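PDB 5YLY: nitrate reductase from Ulva prolifera, which probably reduces nitrate to nitrite with NADH in nitrate assimilation, represented here by its FAD-containing cytochrome b5 reductase domain. Local coordinates for residues F53-H57 / D58-L62; P267-K271 / F272-P276. All coordinates share one frame; numbering follows the deposited sequence.

Overall arrangement
The two contacts sit in different domains of this flavoprotein and on opposite sides of the chain's centre. Their centres are about 37 Å apart, and their nearest atoms about 23 Å. Interaction 1 comes first along the chain. It shapes the loop that leaves strand 48-54 of the antiparallel sheet in the FAD-binding domain. Interaction 2 follows near the C-terminal end, within helix 267-280 of the NAD-binding domain, which links strands 259-264 and 289-291 of the parallel sheet. The bound FAD lies about 12 Å from the side chain of Leu62 and about 9 Å from that of Leu270. Each contact is local, lies within its own domain and does not touch the other.

Interaction 1: residues F53-H57 / D58-L62; sequences FGLEH and DEQLL
His57 to Gln60 form a type I beta turn, closed by Gln60 N donating to His57 O (3.2 Å). The turn follows strand 48-54 of the antiparallel sheet in the FAD-binding domain, and Gln60 fastens it back to the strand's exit. CG of Gln60 lies anti to the backbone N (chi1 -165°) and the chain runs on extended, which carries the amide to Glu56. There its two ends are both used. OE1 accepts from Glu56 N at 2.9 Å, and NE2 donates to Glu56 OE1 at 2.8 Å, on the anti lone pair of that oxygen. The carboxylate and amide planes are 28° apart. Lys34 forms a salt bridge to the same carboxylate oxygen. With an alanine here, Glu56 N would probably lose its acceptor, and Glu56 OE1 would keep Lys34 but lose its amide donor. Gln60 CB lies over one face of the His57 ring, a CH-pi contact, 3.6 Å from the ring centroid. Leu55 CD2 meets Leu62 CD1 at 4.0 Å, the two side chains crossing at about a right angle. His57 ND1 accepts from Glu59 N at 3.2 Å, and a water joins ND1 to Asp58 OD1.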
loop_
_atom_site.group_PDB
_atom_site.type_symbol
_atom_site.label_atom_id
_atom_site.label_comp_id
_atom_site.label_asym_id
_atom_site.label_seq_id
_atom_site.Cartn_x
_atom_site.Cartn_y
_atom_site.Cartn_z
ATOM N N PHE A 53 2.564 10.178 -13.371
ATOM C CA PHE A 53 1.445 10.834 -14.036
ATOM C C PHE A 53 1.366 12.275 -13.638
ATOM O O PHE A 53 1.404 12.591 -12.451
ATOM C CB PHE A 53 0.096 10.136 -13.709
ATOM C CG PHE A 53 -0.124 8.841 -14.445
ATOM C CD1 PHE A 53 -0.585 8.840 -15.761
ATOM C CD2 PHE A 53 0.147 7.623 -13.834
ATOM C CE1 PHE A 53 -0.799 7.639 -16.439
ATOM C CE2 PHE A 53 -0.085 6.423 -14.512
ATOM C CZ PHE A 53 -0.567 6.442 -15.802
ATOM N N GLY A 54 1.194 13.141 -14.627
ATOM C CA GLY A 54 1.065 14.566 -14.350
ATOM C C GLY A 54 -0.337 14.931 -13.928
ATOM O O GLY A 54 -1.303 14.273 -14.321
ATOM N N LEU A 55 -0.453 15.955 -13.084
ATOM C CA LEU A 55 -1.749 16.506 -12.680
ATOM C C LEU A 55 -2.155 17.569 -13.719
ATOM O O LEU A 55 -1.573 17.578 -14.797
ATOM C CB LEU A 55 -1.671 17.050 -11.230
ATOM C CG LEU A 55 -1.259 15.968 -10.179
ATOM C CD1 LEU A 55 -1.301 16.511 -8.750
ATOM C CD2 LEU A 55 -2.114 14.722 -10.280
ATOM N N GLU A 56 -3.163 18.417 -13.439
ATOM C CA GLU A 56 -3.627 19.418 -14.414
ATOM C C GLU A 56 -2.562 20.475 -14.677
ATOM O O GLU A 56 -2.497 21.017 -15.771
ATOM C CB GLU A 56 -4.934 20.072 -13.949
ATOM C CG GLU A 56 -6.081 19.097 -13.790
ATOM C CD GLU A 56 -7.386 19.749 -13.385
ATOM O OE1 GLU A 56 -7.549 20.071 -12.189
ATOM O OE2 GLU A 56 -8.226 20.000 -14.276
ATOM N N HIS A 57 -1.713 20.744 -13.664
ATOM C CA HIS A 57 -0.614 21.702 -13.721
ATOM C C HIS A 57 0.471 21.274 -12.745
ATOM O O HIS A 57 0.194 20.521 -11.796
ATOM C CB HIS A 57 -1.082 23.153 -13.538
ATOM C CG HIS A 57 -1.619 23.455 -12.175
ATOM N ND1 HIS A 57 -0.792 23.834 -11.143
ATOM C CD2 HIS A 57 -2.901 23.483 -11.743
ATOM C CE1 HIS A 57 -1.587 24.050 -10.112
ATOM N NE2 HIS A 57 -2.863 23.849 -10.430
ATOM N N ASP A 58 1.707 21.683 -12.990
ATOM C CA ASP A 58 2.825 21.152 -12.208
ATOM C C ASP A 58 2.924 21.670 -10.740
ATOM O O ASP A 58 3.833 21.253 -10.019
ATOM C CB ASP A 58 4.149 21.321 -12.972
ATOM C CG ASP A 58 4.656 22.729 -13.181
ATOM O OD1 ASP A 58 4.057 23.670 -12.619
ATOM O OD2 ASP A 58 5.645 22.890 -13.924
ATOM N N GLU A 59 1.986 22.518 -10.283
ATOM C CA GLU A 59 2.002 22.955 -8.878
ATOM C C GLU A 59 0.754 22.449 -8.121
ATOM O O GLU A 59 0.525 22.817 -6.964
ATOM C CB GLU A 59 2.110 24.476 -8.797
ATOM C CG GLU A 59 3.490 25.020 -9.124
ATOM C CD GLU A 59 3.515 26.522 -9.324
ATOM O OE1 GLU A 59 2.747 27.234 -8.638
ATOM O OE2 GLU A 59 4.317 26.990 -10.163
ATOM N N GLN A 60 -0.038 21.594 -8.768
ATOM C CA GLN A 60 -1.316 21.161 -8.220
ATOM C C GLN A 60 -1.186 20.158 -7.107
ATOM O O GLN A 60 -0.350 19.269 -7.159
ATOM C CB GLN A 60 -2.256 20.654 -9.336
ATOM C CG GLN A 60 -3.716 20.515 -8.905
ATOM C CD GLN A 60 -4.629 19.957 -9.969
ATOM O OE1 GLN A 60 -4.228 19.171 -10.829
ATOM N NE2 GLN A 60 -5.888 20.357 -9.935
ATOM N N LEU A 61 -2.007 20.359 -6.072
ATOM C CA LEU A 61 -2.103 19.464 -4.921
ATOM C C LEU A 61 -2.848 18.211 -5.394
ATOM O O LEU A 61 -3.860 18.324 -6.091
ATOM C CB LEU A 61 -2.942 20.189 -3.840
ATOM C CG LEU A 61 -3.209 19.471 -2.502
ATOM C CD1 LEU A 61 -1.919 19.293 -1.718
ATOM C CD2 LEU A 61 -4.211 20.256 -1.678
ATOM N N LEU A 62 -2.370 17.023 -5.004
ATOM C CA LEU A 62 -3.064 15.793 -5.375
ATOM C C LEU A 62 -4.437 15.714 -4.704
ATOM O O LEU A 62 -5.412 15.414 -5.379
ATOM C CB LEU A 62 -2.232 14.568 -5.009
ATOM C CG LEU A 62 -2.858 13.200 -5.308
ATOM C CD1 LEU A 62 -3.184 13.021 -6.824
ATOM C CD2 LEU A 62 -1.925 12.086 -4.817
HETATM O O HOH W 1 1.463 25.027 -12.388
#

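Interaction 2: residues P267-K271 / F272-P276; sequences PPMLK and FACHP
Leu270 O receives His275 N at 3.0 Å, in a nearly straight bond with an N-H...O angle of 175°. This is an i to i+5 link, so helix 267-280 widens here into a pi-type turn. Before it, Phe272 N still bonds to Pro268 O in the usual alpha-helical way, at 2.9 Å. The change begins at Met269 O, one residue before Leu270. Met269 O takes two donors: Ala273 N at 2.9 Å, above the carbonyl plane, and Cys274 N in a weak bond. A second weak bond runs from Cys274 N to Leu270 O. The axes of the two short segments differ in direction by 30°.

The packed side of the helix carries Leu270, Cys274 and His275. Leu270 CD2 touches Cys274 SG at 4.1 Å, and all three side chains rest on Leu263 of strand 259-264. CG of His275 is anti to the carbonyl carbon (chi1 -74°), which sends the ring toward strands 259-264 and 289-291, where NE2 is hydrogen-bonded to Glu291 OE2. Its CD2 comes near Leu270 O.

The other side faces solvent and is looser. Pro268 and Lys271 both meet the Phe272 ring from the same side. Pro268 CB reaches it at CD2, 4.0 Å away. The extended Lys271 chain passes obliquely by the ring, with CB over the face, offset toward the rim, and CD 3.7 Å from Phe272 CE1. Pro276 has no N-H to give, and its CD lies 3.4 Å from Lys271 O.

Helix 267-280 is the crossover of a beta-alpha-beta unit between parallel strands 259-264 and 289-291, as in the nucleotide-binding domain of ferredoxin reductase-like flavoproteins.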
loop_
_atom_site.group_PDB
_atom_site.type_symbol
_atom_site.label_atom_id
_atom_site.label_comp_id
_atom_site.label_asym_id
_atom_site.label_seq_id
_atom_site.Cartn_x
_atom_site.Cartn_y
_atom_site.Cartn_z
ATOM N N PRO A 267 -7.732 -11.373 -0.226
ATOM C CA PRO A 267 -8.786 -11.728 0.732
ATOM C C PRO A 267 -8.541 -13.015 1.537
ATOM O O PRO A 267 -8.762 -12.934 2.747
ATOM C CB PRO A 267 -10.049 -11.804 -0.141
ATOM C CG PRO A 267 -9.749 -10.855 -1.275
ATOM C CD PRO A 267 -8.297 -11.053 -1.556
ATOM N N PRO A 268 -8.050 -14.167 0.968
ATOM C CA PRO A 268 -7.857 -15.365 1.812
ATOM C C PRO A 268 -6.816 -15.169 2.906
ATOM O O PRO A 268 -7.047 -15.606 4.027
ATOM C CB PRO A 268 -7.436 -16.456 0.820
ATOM C CG PRO A 268 -7.835 -15.957 -0.511
ATOM C CD PRO A 268 -7.699 -14.475 -0.439
ATOM N N MET A 269 -5.707 -14.457 2.599
ATOM C CA MET A 269 -4.644 -14.166 3.566
ATOM C C MET A 269 -5.196 -13.392 4.780
ATOM O O MET A 269 -4.889 -13.739 5.915
ATOM C CB MET A 269 -3.506 -13.374 2.886
ATOM C CG MET A 269 -2.302 -13.139 3.774
ATOM S SD MET A 269 -1.236 -11.784 3.180
ATOM C CE MET A 269 -0.321 -12.642 1.888
ATOM N N LEU A 270 -6.028 -12.375 4.529
ATOM C CA LEU A 270 -6.599 -11.535 5.570
ATOM C C LEU A 270 -7.598 -12.300 6.443
ATOM O O LEU A 270 -7.517 -12.258 7.672
ATOM C CB LEU A 270 -7.281 -10.308 4.957
ATOM C CG LEU A 270 -6.414 -9.285 4.185
ATOM C CD1 LEU A 270 -7.161 -7.985 3.997
ATOM C CD2 LEU A 270 -5.071 -9.019 4.876
ATOM N N LYS A 271 -8.561 -12.975 5.806
ATOM C CA LYS A 271 -9.617 -13.658 6.522
ATOM C C LYS A 271 -9.132 -14.894 7.303
ATOM O O LYS A 271 -9.620 -15.163 8.408
ATOM C CB LYS A 271 -10.746 -14.040 5.534
ATOM C CG LYS A 271 -11.987 -14.600 6.210
ATOM C CD LYS A 271 -13.105 -14.876 5.218
ATOM C CE LYS A 271 -14.310 -15.422 5.936
ATOM N NZ LYS A 271 -15.464 -15.501 5.019
ATOM N N PHE A 272 -8.184 -15.640 6.721
ATOM C CA PHE A 272 -7.766 -16.913 7.294
ATOM C C PHE A 272 -6.430 -16.862 8.046
ATOM O O PHE A 272 -6.317 -17.531 9.065
ATOM C CB PHE A 272 -7.761 -18.006 6.213
ATOM C CG PHE A 272 -9.026 -18.121 5.370
ATOM C CD1 PHE A 272 -10.288 -17.991 5.944
ATOM C CD2 PHE A 272 -8.953 -18.346 4.010
ATOM C CE1 PHE A 272 -11.453 -18.136 5.178
ATOM C CE2 PHE A 272 -10.120 -18.482 3.243
ATOM C CZ PHE A 272 -11.363 -18.371 3.835
ATOM N N ALA A 273 -5.455 -16.058 7.604
ATOM C CA ALA A 273 -4.164 -16.006 8.298
ATOM C C ALA A 273 -3.973 -14.821 9.244
ATOM O O ALA A 273 -3.185 -14.930 10.181
ATOM C CB ALA A 273 -3.019 -16.052 7.294
ATOM N N CYS A 274 -4.625 -13.681 8.973
ATOM C CA CYS A 274 -4.417 -12.470 9.747
ATOM C C CYS A 274 -5.403 -12.253 10.871
ATOM O O CYS A 274 -4.965 -12.155 12.012
ATOM C CB CYS A 274 -4.361 -11.257 8.831
ATOM S SG CYS A 274 -3.041 -11.353 7.610
ATOM N N HIS A 275 -6.691 -12.023 10.540
ATOM C CA HIS A 275 -7.716 -11.734 11.544
ATOM C C HIS A 275 -7.775 -12.759 12.673
ATOM O O HIS A 275 -7.850 -12.333 13.824
ATOM C CB HIS A 275 -9.102 -11.524 10.914
ATOM C CG HIS A 275 -9.220 -10.211 10.206
ATOM N ND1 HIS A 275 -9.251 -9.024 10.898
ATOM C CD2 HIS A 275 -9.323 -9.950 8.887
ATOM C CE1 HIS A 275 -9.355 -8.079 9.980
ATOM N NE2 HIS A 275 -9.408 -8.592 8.756
ATOM N N PRO A 276 -7.723 -14.092 12.412
ATOM C CA PRO A 276 -7.763 -15.044 13.533
ATOM C C PRO A 276 -6.647 -14.829 14.566
ATOM O O PRO A 276 -6.891 -14.902 15.775
ATOM C CB PRO A 276 -7.664 -16.405 12.835
ATOM C CG PRO A 276 -8.203 -16.168 11.468
ATOM C CD PRO A 276 -7.664 -14.809 11.119
#